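PDB 2QGU: probable signal peptide protein from Ralstonia solanacearum, which binds a phospholipid and, as a member of the MlaC family, probably carries phospholipids across the periplasm between the outer and inner membranes. Local coordinates for residues N56-K59 against V60-V64; Q93-Q96 against I97-G100; S103-I106 against R107-G111; L171-S174 against E175-N179; L194-F197 against L198-N202. The protein carries 13 engineered substitutions. One frame throughout, in Å; residues are numbered along the deposited sequence. Where two conformers were deposited one is given.

Interaction 1. Residues N56-K59 against V60-V64; sequences NLQK and VFQLV. Engineered in segment 56-59: Leu57 (natural residue Met).
Leu57 and Phe61, one helical turn apart, lie side by side and point the same way, so that the leucine methyl CD1 meets the ring at Phe61 CE2, 3.8 Å off. Leu57, an engineered residue that is Met in the natural sequence, reaches the ring because its CG stands opposite the backbone N (chi1 -175°). The carbonyl oxygen Leu57 O comes to the same ring in its plane, at the CD2 edge, and also accepts the backbone N-H of Phe61. On the next strip of the helix the amide planes of Gln58 and Gln62 are 20° apart, and the Gln58 methylene CG meets Gln62 NE2 at 3.7 Å. Gln62 has a further link: a water 2.8 Å from Gln62 OE1 donates to that oxygen and accepts from Lys59 NZ at 3.3 Å, joining the two side chains without direct contact between their polar ends. This turn is fixed from its start by Asn56, whose OD1 takes the N-H of Lys59 at 2.9 Å; the donor stands 43° out of the amide plane, well off a lone-pair direction. Asn56 O meanwhile accepts from Val60 N at 3.2 Å. Farther out, Leu57 and Phe61 pack on helix 91-114 through Arg107, Ala110 and Ile106, whereas Val60 and Leu63 turn to Leu52. Val64, at the end of the segment, touches the bound phospholipid. The arrangement is a classical Asn N-cap opening helix 57-67, a helix that helps to wall the lipid pocket of this MlaC-type fold.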
# COMPACT_ATOMS: atom_id res chain seq x y z
N ASN A 56 3.16 10.93 15.35
CA ASN A 56 3.73 9.76 16.03
C ASN A 56 3.86 8.61 15.03
O ASN A 56 2.86 8.01 14.63
CB ASN A 56 2.85 9.37 17.23
CG ASN A 56 3.42 8.21 18.05
OD1 ASN A 56 3.88 7.21 17.50
ND2 ASN A 56 3.36 8.34 19.37
N LEU A 57 5.09 8.32 14.62
CA LEU A 57 5.34 7.32 13.58
C LEU A 57 4.97 5.91 14.02
O LEU A 57 4.41 5.14 13.24
CB LEU A 57 6.79 7.36 13.10
CG LEU A 57 7.15 6.42 11.94
CD1 LEU A 57 6.39 6.79 10.66
CD2 LEU A 57 8.64 6.46 11.70
N GLN A 58 5.29 5.57 15.27
CA GLN A 58 4.94 4.26 15.80
C GLN A 58 3.45 4.00 15.66
O GLN A 58 3.04 2.91 15.26
CB GLN A 58 5.39 4.10 17.26
CG GLN A 58 5.07 2.73 17.86
CD GLN A 58 5.86 1.59 17.23
OE1 GLN A 58 6.91 1.21 17.72
NE2 GLN A 58 5.35 1.06 16.11
N LYS A 59 2.64 5.01 15.98
CA LYS A 59 1.19 4.90 15.86
C LYS A 59 0.71 4.77 14.41
O LYS A 59 -0.31 4.12 14.16
CB LYS A 59 0.50 6.04 16.60
CG LYS A 59 0.69 5.94 18.11
CD LYS A 59 0.02 7.07 18.85
CE LYS A 59 0.13 6.87 20.36
NZ LYS A 59 -0.56 5.64 20.83
N VAL A 60 1.44 5.37 13.47
CA VAL A 60 1.10 5.21 12.05
C VAL A 60 1.35 3.76 11.61
O VAL A 60 0.53 3.17 10.90
CB VAL A 60 1.89 6.20 11.15
CG1 VAL A 60 1.64 5.91 9.69
CG2 VAL A 60 1.48 7.63 11.45
N PHE A 61 2.47 3.18 12.04
CA PHE A 61 2.73 1.77 11.77
C PHE A 61 1.62 0.89 12.35
O PHE A 61 1.15 -0.03 11.69
CB PHE A 61 4.10 1.34 12.33
CG PHE A 61 5.24 1.53 11.36
CD1 PHE A 61 5.82 0.44 10.73
CD2 PHE A 61 5.73 2.80 11.09
CE1 PHE A 61 6.88 0.60 9.85
CE2 PHE A 61 6.79 2.99 10.20
CZ PHE A 61 7.37 1.88 9.58
N GLN A 62 1.22 1.19 13.58
CA GLN A 62 0.15 0.43 14.24
C GLN A 62 -1.19 0.59 13.51
O GLN A 62 -1.93 -0.39 13.37
CB GLN A 62 0.08 0.78 15.73
CG GLN A 62 1.32 0.31 16.50
CD GLN A 62 1.50 0.98 17.85
OE1 GLN A 62 0.93 2.03 18.13
NE2 GLN A 62 2.33 0.37 18.70
N LEU A 63 -1.48 1.80 13.04
CA LEU A 63 -2.66 2.06 12.21
C LEU A 63 -2.68 1.18 10.97
O LEU A 63 -3.71 0.57 10.64
CB LEU A 63 -2.71 3.54 11.79
CG LEU A 63 -3.70 3.99 10.70
CD1 LEU A 63 -5.10 4.14 11.26
CD2 LEU A 63 -3.26 5.29 10.07
N VAL A 64 -1.55 1.11 10.28
CA VAL A 64 -1.44 0.30 9.07
C VAL A 64 -1.63 -1.18 9.40
O VAL A 64 -2.38 -1.88 8.73
CB VAL A 64 -0.12 0.57 8.32
CG1 VAL A 64 0.06 -0.42 7.17
CG2 VAL A 64 -0.10 2.00 7.78
O HOH W 1 1.88 3.52 20.34

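Interaction 2. Residues Q93-Q96 against I97-G100; sequences QQQQ and IQDG
Gln93 O receives the backbone N-H of Ile97 at 2.8 Å, in a fairly straight bond with an N-H...O angle of 161°. The side chain of Ile97 closes over the same carbonyl: its CG1 branch, set beside the backbone N (chi1 -69°), lies 3.3 Å from Gln93 O, and CD1 follows at 3.5 Å. The hydrocarbon thus covers one flank of a hydrogen-bonded oxygen. One residue on, Gln98 N binds Gln94 O, while the side-chain NE2 of Gln94 donates a hydrogen bond to Trp86 O. Asp99 leans back over the preceding turn, its CG only 3.2 Å from Gln95 O, the oxygen that also accepts the backbone N-H of Asp99 at 2.9 Å. The bent Gln95 side chain crosses Asp99 at a slant, its CG 3.9 Å from Asp99 OD2. Here the run of four glutamines forms a turn of the long helix 91-114, an amphipathic element of the MlaC fold whose polar strip bears Gln95, Gln96 and Asp99. Its other side is apolar: Ile97 is buried between Met82 of helix 74-82 and Val191, Val195 and Leu198 of helix 191-206. Gln98 reaches instead to Phe74, Lys75 and Thr78. Gly100 N closes the turn on Gln96 O at 2.8 Å, and Gly100 O accepts in its turn from Asn202 ND2 of helix 191-206.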
# COMPACT_ATOMS: atom_id res chain seq x y z
N GLN A 93 15.02 -13.83 2.49
CA GLN A 93 15.07 -12.60 1.70
C GLN A 93 13.68 -12.10 1.33
O GLN A 93 13.43 -10.90 1.37
CB GLN A 93 15.91 -12.79 0.44
CG GLN A 93 17.40 -12.73 0.71
CD GLN A 93 18.23 -13.08 -0.51
OE1 GLN A 93 17.82 -13.90 -1.33
NE2 GLN A 93 19.39 -12.46 -0.62
N GLN A 94 12.79 -13.03 0.99
CA GLN A 94 11.41 -12.67 0.65
C GLN A 94 10.72 -11.96 1.81
O GLN A 94 10.04 -10.95 1.61
CB GLN A 94 10.62 -13.91 0.24
CG GLN A 94 10.96 -14.42 -1.16
CD GLN A 94 10.25 -15.71 -1.50
OE1 GLN A 94 9.64 -16.35 -0.64
NE2 GLN A 94 10.32 -16.10 -2.76
N GLN A 95 10.92 -12.46 3.03
CA GLN A 95 10.36 -11.82 4.22
C GLN A 95 11.00 -10.46 4.49
O GLN A 95 10.30 -9.48 4.76
CB GLN A 95 10.49 -12.73 5.44
CG GLN A 95 9.70 -12.24 6.65
CD GLN A 95 8.21 -12.15 6.37
OE1 GLN A 95 7.62 -11.06 6.38
NE2 GLN A 95 7.59 -13.29 6.10
N GLN A 96 12.33 -10.39 4.39
CA GLN A 96 13.05 -9.13 4.62
C GLN A 96 12.63 -8.05 3.63
O GLN A 96 12.47 -6.89 4.01
CB GLN A 96 14.56 -9.35 4.55
CG GLN A 96 15.10 -10.23 5.67
CD GLN A 96 16.56 -10.58 5.50
OE1 GLN A 96 17.16 -10.35 4.45
NE2 GLN A 96 17.15 -11.14 6.54
N ILE A 97 12.48 -8.44 2.37
CA ILE A 97 12.05 -7.51 1.32
C ILE A 97 10.61 -7.03 1.53
O ILE A 97 10.35 -5.83 1.42
CB ILE A 97 12.29 -8.10 -0.10
CG1 ILE A 97 13.80 -8.17 -0.36
CG2 ILE A 97 11.61 -7.24 -1.18
CD1 ILE A 97 14.20 -9.08 -1.51
N GLN A 98 9.70 -7.94 1.85
CA GLN A 98 8.33 -7.52 2.17
C GLN A 98 8.32 -6.53 3.34
O GLN A 98 7.65 -5.50 3.26
CB GLN A 98 7.43 -8.72 2.48
CG GLN A 98 5.96 -8.32 2.61
CD GLN A 98 5.04 -9.44 3.06
OE1 GLN A 98 3.99 -9.17 3.64
NE2 GLN A 98 5.41 -10.68 2.78
N ASP A 99 9.05 -6.85 4.40
CA ASP A 99 9.09 -5.99 5.58
C ASP A 99 9.72 -4.62 5.28
O ASP A 99 9.21 -3.59 5.71
CB ASP A 99 9.84 -6.68 6.73
CG ASP A 99 9.10 -7.90 7.27
OD1 ASP A 99 7.93 -8.11 6.90
OD2 ASP A 99 9.71 -8.64 8.07
N GLY A 100 10.81 -4.63 4.51
CA GLY A 100 11.49 -3.38 4.16
C GLY A 100 10.68 -2.51 3.21
O GLY A 100 10.68 -1.29 3.34

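Interaction 3. Residues S103-I106 against R107-G111; sequences SLLI and RTYAG. Engineered in segment 103-106: Ser103 (natural residue Thr), Ile106 (natural residue Val). With PEF (di-palmitoyl-3-sn-phosphatidylethanolamine), chain B.
Arg107 NE points its N-H at Ser103 OG over 3.0 Å, and the hydroxyl sits at the edge of the guanidinium, within 2° of its plane. Arg107 runs extended from CG to NE along Ser103, with CG 3.2 Å from Ser103 O. Ser103 is engineered (Thr in the natural sequence); its OG is bonded also to Asn202 OD1 of helix 191-206. In a second side-chain hydrogen bond between the two turns, Thr108 OG1 donates to Leu104 O at 2.7 Å. Because Thr108 N donates to that oxygen as well, at 3.0 Å, Leu104 O is gripped from opposite faces of its carbonyl plane by two groups of one residue. The torsion of Thr108 (chi1 -62°) swings the hydroxyl back along the helix and carries methyl CG2 over the centre of the Tyr109 ring, 3.9 Å above its plane. All this belongs to helix 91-114, a central helix of the MlaC fold, one side of which lines the lipid pocket. The backbone bond from Tyr109 N to Leu105 O is accompanied by a weak one to Ile106 O. Apolar contacts make up the rest. Leu105 CD2 and Tyr109 CE2 approach to 4.2 Å, and both residues touch an acyl chain of the dipalmitoyl phosphatidylethanolamine: Tyr109 CD2 lies 3.7 Å from C18, Leu105 CB 3.8 Å from C22. Ile106, engineered from Val, brings CG1 near C21 and C23 of that chain and packs against Val64 of helix 57-67.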
# COMPACT_ATOMS: atom_id res chain seq x y z
N SER A 103 7.78 -1.04 5.27
CA SER A 103 8.30 0.08 6.03
C SER A 103 8.55 1.31 5.15
O SER A 103 8.22 2.43 5.55
CB SER A 103 9.58 -0.33 6.76
OG SER A 103 10.24 0.80 7.32
N LEU A 104 9.11 1.09 3.97
CA LEU A 104 9.39 2.15 3.00
C LEU A 104 8.12 2.92 2.62
O LEU A 104 8.11 4.15 2.62
CB LEU A 104 10.07 1.55 1.76
CG LEU A 104 10.31 2.38 0.49
CD1 LEU A 104 11.30 3.49 0.73
CD2 LEU A 104 10.80 1.48 -0.64
N LEU A 105 7.06 2.18 2.33
CA LEU A 105 5.77 2.79 1.98
C LEU A 105 5.11 3.52 3.14
O LEU A 105 4.62 4.63 2.97
CB LEU A 105 4.81 1.75 1.38
CG LEU A 105 5.23 1.14 0.05
CD1 LEU A 105 4.15 0.16 -0.39
CD2 LEU A 105 5.45 2.22 -1.02
N ILE A 106 5.12 2.91 4.33
CA ILE A 106 4.51 3.55 5.49
C ILE A 106 5.24 4.86 5.79
O ILE A 106 4.60 5.90 5.98
CB ILE A 106 4.49 2.63 6.74
CG1 ILE A 106 3.65 1.37 6.48
CG2 ILE A 106 3.95 3.38 7.96
CD1 ILE A 106 3.69 0.35 7.62
N ARG A 107 6.57 4.83 5.80
CA ARG A 107 7.36 6.04 6.05
C ARG A 107 7.16 7.12 4.98
O ARG A 107 7.16 8.31 5.29
CB ARG A 107 8.85 5.69 6.18
CG ARG A 107 9.16 4.84 7.40
CD ARG A 107 10.61 4.34 7.39
NE ARG A 107 10.85 3.48 8.55
CZ ARG A 107 11.19 3.93 9.76
NH1 ARG A 107 11.34 5.23 9.98
NH2 ARG A 107 11.36 3.07 10.76
N THR A 108 6.96 6.69 3.74
CA THR A 108 6.71 7.61 2.63
C THR A 108 5.37 8.35 2.80
O THR A 108 5.28 9.55 2.54
CB THR A 108 6.75 6.86 1.27
OG1 THR A 108 8.06 6.32 1.07
CG2 THR A 108 6.42 7.78 0.10
N TYR A 109 4.34 7.62 3.24
CA TYR A 109 3.00 8.19 3.30
C TYR A 109 2.56 8.59 4.70
O TYR A 109 1.43 9.05 4.88
CB TYR A 109 1.99 7.24 2.63
CG TYR A 109 2.29 7.07 1.16
CD1 TYR A 109 2.10 8.13 0.26
CD2 TYR A 109 2.78 5.87 0.66
CE1 TYR A 109 2.40 7.99 -1.08
CE2 TYR A 109 3.07 5.72 -0.69
CZ TYR A 109 2.87 6.78 -1.55
OH TYR A 109 3.18 6.62 -2.89
N ALA A 110 3.46 8.47 5.67
CA ALA A 110 3.11 8.78 7.06
C ALA A 110 2.67 10.23 7.23
O ALA A 110 1.75 10.51 8.00
CB ALA A 110 4.29 8.49 7.98
N GLY A 111 3.32 11.15 6.52
CA GLY A 111 2.94 12.56 6.57
C GLY A 111 1.54 12.82 6.06
O GLY A 111 0.75 13.52 6.71
C2 PEF B . -2.02 14.07 0.07
C1 PEF B . -1.64 15.48 -0.36
N PEF B . 2.25 19.82 0.81
C3 PEF B . -3.36 14.11 0.78
C4 PEF B . 1.36 17.69 -0.00
C5 PEF B . 2.35 18.82 -0.26
C10 PEF B . -1.04 12.37 -1.18
C11 PEF B . -1.13 11.21 -2.17
C12 PEF B . -2.16 10.19 -1.68
C13 PEF B . -1.60 9.46 -0.46
C14 PEF B . -2.44 8.25 -0.10
C15 PEF B . -1.80 7.51 1.07
C16 PEF B . -2.43 6.13 1.24
C17 PEF B . -1.61 5.27 2.20
C18 PEF B . -0.52 4.51 1.45
C19 PEF B . -0.42 3.07 1.96
C20 PEF B . 0.51 2.99 3.18
C21 PEF B . 0.56 1.57 3.74
C22 PEF B . 1.44 0.68 2.87
C23 PEF B . 1.69 -0.67 3.55
C24 PEF B . 0.72 -1.73 3.04
C25 PEF B . 0.58 -2.87 4.05
C30 PEF B . -5.03 12.73 1.62
C31 PEF B . -5.68 11.58 2.09
C32 PEF B . -4.88 10.48 2.37
C33 PEF B . -5.67 9.41 3.14
C34 PEF B . -6.10 8.23 2.25
C35 PEF B . -6.21 6.91 3.04
C36 PEF B . -6.22 5.80 2.19
C37 PEF B . -6.14 4.58 2.87
C38 PEF B . -6.16 3.51 1.96
C39 PEF B . -5.91 2.15 2.63
C40 PEF B . -5.66 1.04 1.60
C41 PEF B . -4.17 0.94 1.22
C42 PEF B . -3.83 -0.44 0.64
C43 PEF B . -2.51 -0.40 -0.15
C44 PEF B . -2.10 -1.80 -0.63
C45 PEF B . -0.79 -1.76 -1.42
O4 PEF B . -0.01 12.51 -0.50
O5 PEF B . -5.75 13.69 1.37
O2 PEF B . -2.10 13.21 -1.08
O3 PEF B . -3.68 12.84 1.41
O1P PEF B . -2.42 18.42 0.22
O2P PEF B . -0.67 18.27 2.08
O3P PEF B . -1.24 16.24 0.78
O4P PEF B . 0.02 18.13 -0.30
P PEF B . -1.16 17.84 0.75

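Interaction 4. Residues L171-S174 against E175-N179; sequences LWLS and ETYKN
A strand-to-helix junction, where strand 171-172 gives way to helix 173-188, brings Trp172 at the N-cap against Glu175 and Thr176. Trp172 O is the first carbonyl to serve the helix: Thr176 N reaches it at 3.1 Å in a nearly straight bond (167°), and Glu175 N adds a weak one at 3.0 Å. Thr176 OG1 stands beside the same oxygen and also meets Leu171 CB at 4.0 Å. One position along, Leu173 O accepts from Tyr177 N and at the same time lies near the plane of the tyrosine ring, at its edge, 3.1 Å from Tyr177 CD2. The ring is brought there by a first torsion (chi1 -71°) that places CG beside the backbone N. Tyr177 CE2 and Leu173 CD2 come within 4.3 Å, and the pair faces helix 91-114, where Leu105 touches both. Ser174 OG sits between its backbone N and carbonyl carbon (chi1 77°), where it is hydrogen-bonded to Asp165 OD2 of strand 160-168, tying the first turn to the sheet. The indole of Trp172 makes a cation-pi contact with Arg153. Such a helix start, sprung directly from the edge strand of an antiparallel sheet, here joins the sheet to the helices beside the lipid pocket of the MlaC fold.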
# COMPACT_ATOMS: atom_id res chain seq x y z
N LEU A 171 -0.57 6.51 -10.98
CA LEU A 171 0.41 5.43 -11.08
C LEU A 171 0.14 4.29 -10.10
O LEU A 171 -0.12 4.54 -8.93
CB LEU A 171 1.83 5.96 -10.83
CG LEU A 171 2.34 7.11 -11.70
CD1 LEU A 171 3.68 7.59 -11.18
CD2 LEU A 171 2.44 6.67 -13.15
N TRP A 172 0.21 3.05 -10.58
CA TRP A 172 0.07 1.89 -9.71
C TRP A 172 1.38 1.65 -8.98
O TRP A 172 2.42 1.48 -9.61
CB TRP A 172 -0.30 0.64 -10.51
CG TRP A 172 -1.71 0.67 -10.98
CD1 TRP A 172 -2.14 0.89 -12.26
CD2 TRP A 172 -2.88 0.50 -10.18
NE1 TRP A 172 -3.52 0.85 -12.30
CE2 TRP A 172 -3.99 0.62 -11.03
CE3 TRP A 172 -3.09 0.26 -8.81
CZ2 TRP A 172 -5.31 0.50 -10.58
CZ3 TRP A 172 -4.40 0.14 -8.35
CH2 TRP A 172 -5.50 0.27 -9.24
N LEU A 173 1.32 1.62 -7.65
CA LEU A 173 2.54 1.46 -6.86
C LEU A 173 3.30 0.17 -7.18
O LEU A 173 4.53 0.19 -7.26
CB LEU A 173 2.26 1.58 -5.36
CG LEU A 173 1.90 2.96 -4.80
CD1 LEU A 173 2.13 2.96 -3.29
CD2 LEU A 173 2.69 4.11 -5.45
N SER A 174 2.60 -0.93 -7.39
CA SER A 174 3.31 -2.18 -7.71
C SER A 174 4.12 -2.05 -8.99
O SER A 174 5.20 -2.64 -9.10
CB SER A 174 2.37 -3.39 -7.76
OG SER A 174 1.63 -3.42 -8.96
N GLU A 175 3.63 -1.25 -9.94
CA GLU A 175 4.34 -1.02 -11.20
C GLU A 175 5.54 -0.10 -11.02
O GLU A 175 6.62 -0.39 -11.52
CB GLU A 175 3.39 -0.47 -12.28
CG GLU A 175 3.98 -0.45 -13.69
CD GLU A 175 4.20 -1.84 -14.30
OE1 GLU A 175 3.68 -2.84 -13.78
OE2 GLU A 175 4.92 -1.92 -15.33
N THR A 176 5.36 1.00 -10.29
CA THR A 176 6.46 1.90 -10.01
C THR A 176 7.60 1.15 -9.34
O THR A 176 8.76 1.27 -9.75
CB THR A 176 6.01 3.05 -9.10
OG1 THR A 176 4.96 3.78 -9.75
CG2 THR A 176 7.17 3.99 -8.80
N TYR A 177 7.26 0.36 -8.32
CA TYR A 177 8.29 -0.36 -7.58
C TYR A 177 8.84 -1.57 -8.32
O TYR A 177 10.00 -1.92 -8.15
CB TYR A 177 7.83 -0.67 -6.16
CG TYR A 177 7.79 0.60 -5.34
CD1 TYR A 177 8.95 1.13 -4.77
CD2 TYR A 177 6.60 1.31 -5.17
CE1 TYR A 177 8.93 2.31 -4.04
CE2 TYR A 177 6.56 2.49 -4.45
CZ TYR A 177 7.73 2.99 -3.88
OH TYR A 177 7.70 4.16 -3.16
N LYS A 178 8.04 -2.18 -9.19
CA LYS A 178 8.56 -3.21 -10.09
C LYS A 178 9.71 -2.65 -10.92
O LYS A 178 10.78 -3.28 -11.02
CB LYS A 178 7.47 -3.76 -11.01
CG LYS A 178 7.93 -4.90 -11.92
CD LYS A 178 6.83 -5.31 -12.88
CE LYS A 178 7.34 -6.24 -13.96
NZ LYS A 178 8.27 -5.54 -14.89
N ASN A 179 9.51 -1.47 -11.49
CA ASN A 179 10.54 -0.87 -12.33
C ASN A 179 11.74 -0.42 -11.51
O ASN A 179 12.88 -0.65 -11.91
CB ASN A 179 9.97 0.30 -13.14
CG ASN A 179 8.94 -0.14 -14.16
OD1 ASN A 179 7.98 0.58 -14.42
ND2 ASN A 179 9.14 -1.32 -14.74

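Interaction 5. Residues L194-F197 against L198-N202; sequences LVQF and LDERN
Arg201 crosses Phe197 at a slant, one turn on along helix 191-206, the last helix of this MlaC-type protein, with the ring and guanidinium planes 66° apart. The aliphatic part of the arginine covers the ring: Arg201 CG lies over one face in a CH-pi contact, 3.9 Å from the centroid and 19° off the normal. The chain then bends at chi2 (-67°) and passes the rim, bringing Arg201 NE to 3.1 Å from Phe197 CE1, which sits at the edge of the guanidinium, in its plane. Phe197 is buried, and beyond the arginine its ring meets Gln180, Val184 and Arg188 of helix 173-188. Gln196 and Glu200 make a second pair, crossing at a slant with amide and carboxylate not far from parallel; Gln196 CG touches Glu200 OE2 at 3.5 Å. Glu200 OE1 forms a salt bridge with Arg188 NH2, at the end of helix 173-188. On the inner side Leu194 and Leu198 meet through CD1 and CG, 4.2 Å apart, and Leu198 continues onto Leu104 of helix 91-114. Asp199 folds back over the preceding turn, where its backbone N-H binds Val195 O at 3.0 Å and its carboxylate carbon CG lies 3.3 Å from the same oxygen.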
# COMPACT_ATOMS: atom_id res chain seq x y z
N LEU A 194 19.03 -5.62 -3.76
CA LEU A 194 17.75 -5.03 -3.42
C LEU A 194 17.55 -4.88 -1.91
O LEU A 194 17.05 -3.85 -1.44
CB LEU A 194 16.60 -5.82 -4.05
CG LEU A 194 15.20 -5.26 -3.74
CD1 LEU A 194 15.05 -3.82 -4.24
CD2 LEU A 194 14.12 -6.12 -4.33
N VAL A 195 17.95 -5.90 -1.15
CA VAL A 195 17.90 -5.82 0.31
C VAL A 195 18.72 -4.63 0.80
O VAL A 195 18.27 -3.85 1.64
CB VAL A 195 18.38 -7.14 0.97
CG1 VAL A 195 18.45 -7.02 2.50
CG2 VAL A 195 17.47 -8.31 0.57
N GLN A 196 19.94 -4.50 0.27
CA GLN A 196 20.82 -3.38 0.59
C GLN A 196 20.15 -2.03 0.27
O GLN A 196 20.19 -1.10 1.08
CB GLN A 196 22.13 -3.53 -0.18
CG GLN A 196 23.19 -2.46 0.11
CD GLN A 196 24.40 -2.60 -0.80
OE1 GLN A 196 24.28 -2.52 -2.02
NE2 GLN A 196 25.56 -2.80 -0.20
N PHE A 197 19.56 -1.94 -0.92
CA PHE A 197 18.86 -0.73 -1.36
C PHE A 197 17.71 -0.36 -0.42
O PHE A 197 17.55 0.81 -0.05
CB PHE A 197 18.37 -0.92 -2.79
CG PHE A 197 17.46 0.17 -3.29
CD1 PHE A 197 17.97 1.39 -3.73
CD2 PHE A 197 16.08 -0.03 -3.36
CE1 PHE A 197 17.13 2.39 -4.21
CE2 PHE A 197 15.23 0.96 -3.84
CZ PHE A 197 15.76 2.17 -4.27
N LEU A 198 16.90 -1.35 -0.05
CA LEU A 198 15.78 -1.08 0.85
C LEU A 198 16.26 -0.59 2.21
O LEU A 198 15.66 0.31 2.79
CB LEU A 198 14.85 -2.29 0.96
CG LEU A 198 14.03 -2.60 -0.31
CD1 LEU A 198 13.27 -3.91 -0.14
CD2 LEU A 198 13.07 -1.47 -0.66
N ASP A 199 17.35 -1.17 2.70
CA ASP A 199 17.97 -0.70 3.94
C ASP A 199 18.39 0.77 3.82
O ASP A 199 18.12 1.58 4.71
CB ASP A 199 19.17 -1.57 4.31
CG ASP A 199 18.77 -2.95 4.80
OD1 ASP A 199 17.56 -3.23 4.96
OD2 ASP A 199 19.68 -3.79 5.02
N GLU A 200 19.02 1.12 2.70
CA GLU A 200 19.41 2.51 2.43
C GLU A 200 18.22 3.46 2.41
O GLU A 200 18.27 4.54 3.00
CB GLU A 200 20.18 2.60 1.12
CG GLU A 200 21.53 1.92 1.14
CD GLU A 200 22.13 1.76 -0.24
OE1 GLU A 200 21.59 2.34 -1.20
OE2 GLU A 200 23.14 1.03 -0.36
N ARG A 201 17.15 3.05 1.74
CA ARG A 201 15.96 3.90 1.62
C ARG A 201 15.29 4.13 2.96
O ARG A 201 14.89 5.25 3.28
CB ARG A 201 14.96 3.30 0.62
CG ARG A 201 15.42 3.35 -0.83
CD ARG A 201 15.50 4.78 -1.36
NE ARG A 201 16.22 4.84 -2.63
CZ ARG A 201 16.53 5.95 -3.30
NH1 ARG A 201 17.20 5.86 -4.44
NH2 ARG A 201 16.17 7.14 -2.84
N ASN A 202 15.19 3.07 3.76
CA ASN A 202 14.61 3.18 5.08
C ASN A 202 15.45 4.03 6.02
O ASN A 202 14.91 4.78 6.82
CB ASN A 202 14.31 1.80 5.66
CG ASN A 202 13.02 1.23 5.12
OD1 ASN A 202 11.94 1.82 5.30
ND2 ASN A 202 13.10 0.09 4.45

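Overall arrangement
Interactions 2 and 3 are successive parts of helix 91-114, their centres 16 Å apart, and the other three contacts gather round that helix. Interaction 1 packs on interaction 3 through Phe61 CE2 and Ile106 CG2 at 3.6 Å. Interaction 4 does so through Leu105 CD2 and Tyr177 CE2, also at 3.6 Å. Interaction 5 touches both helix parts: Asn202 probably bonds Gly100 O through ND2 (3.0 Å) and Ser103 OG through OD1 (2.8 Å). Interactions 1 and 3 reach the lipid itself. In interaction 4 the side chain of Leu173 is about 6 Å from the lipid. In interaction 5 the side chain of Leu198 is about 12 Å from the lipid.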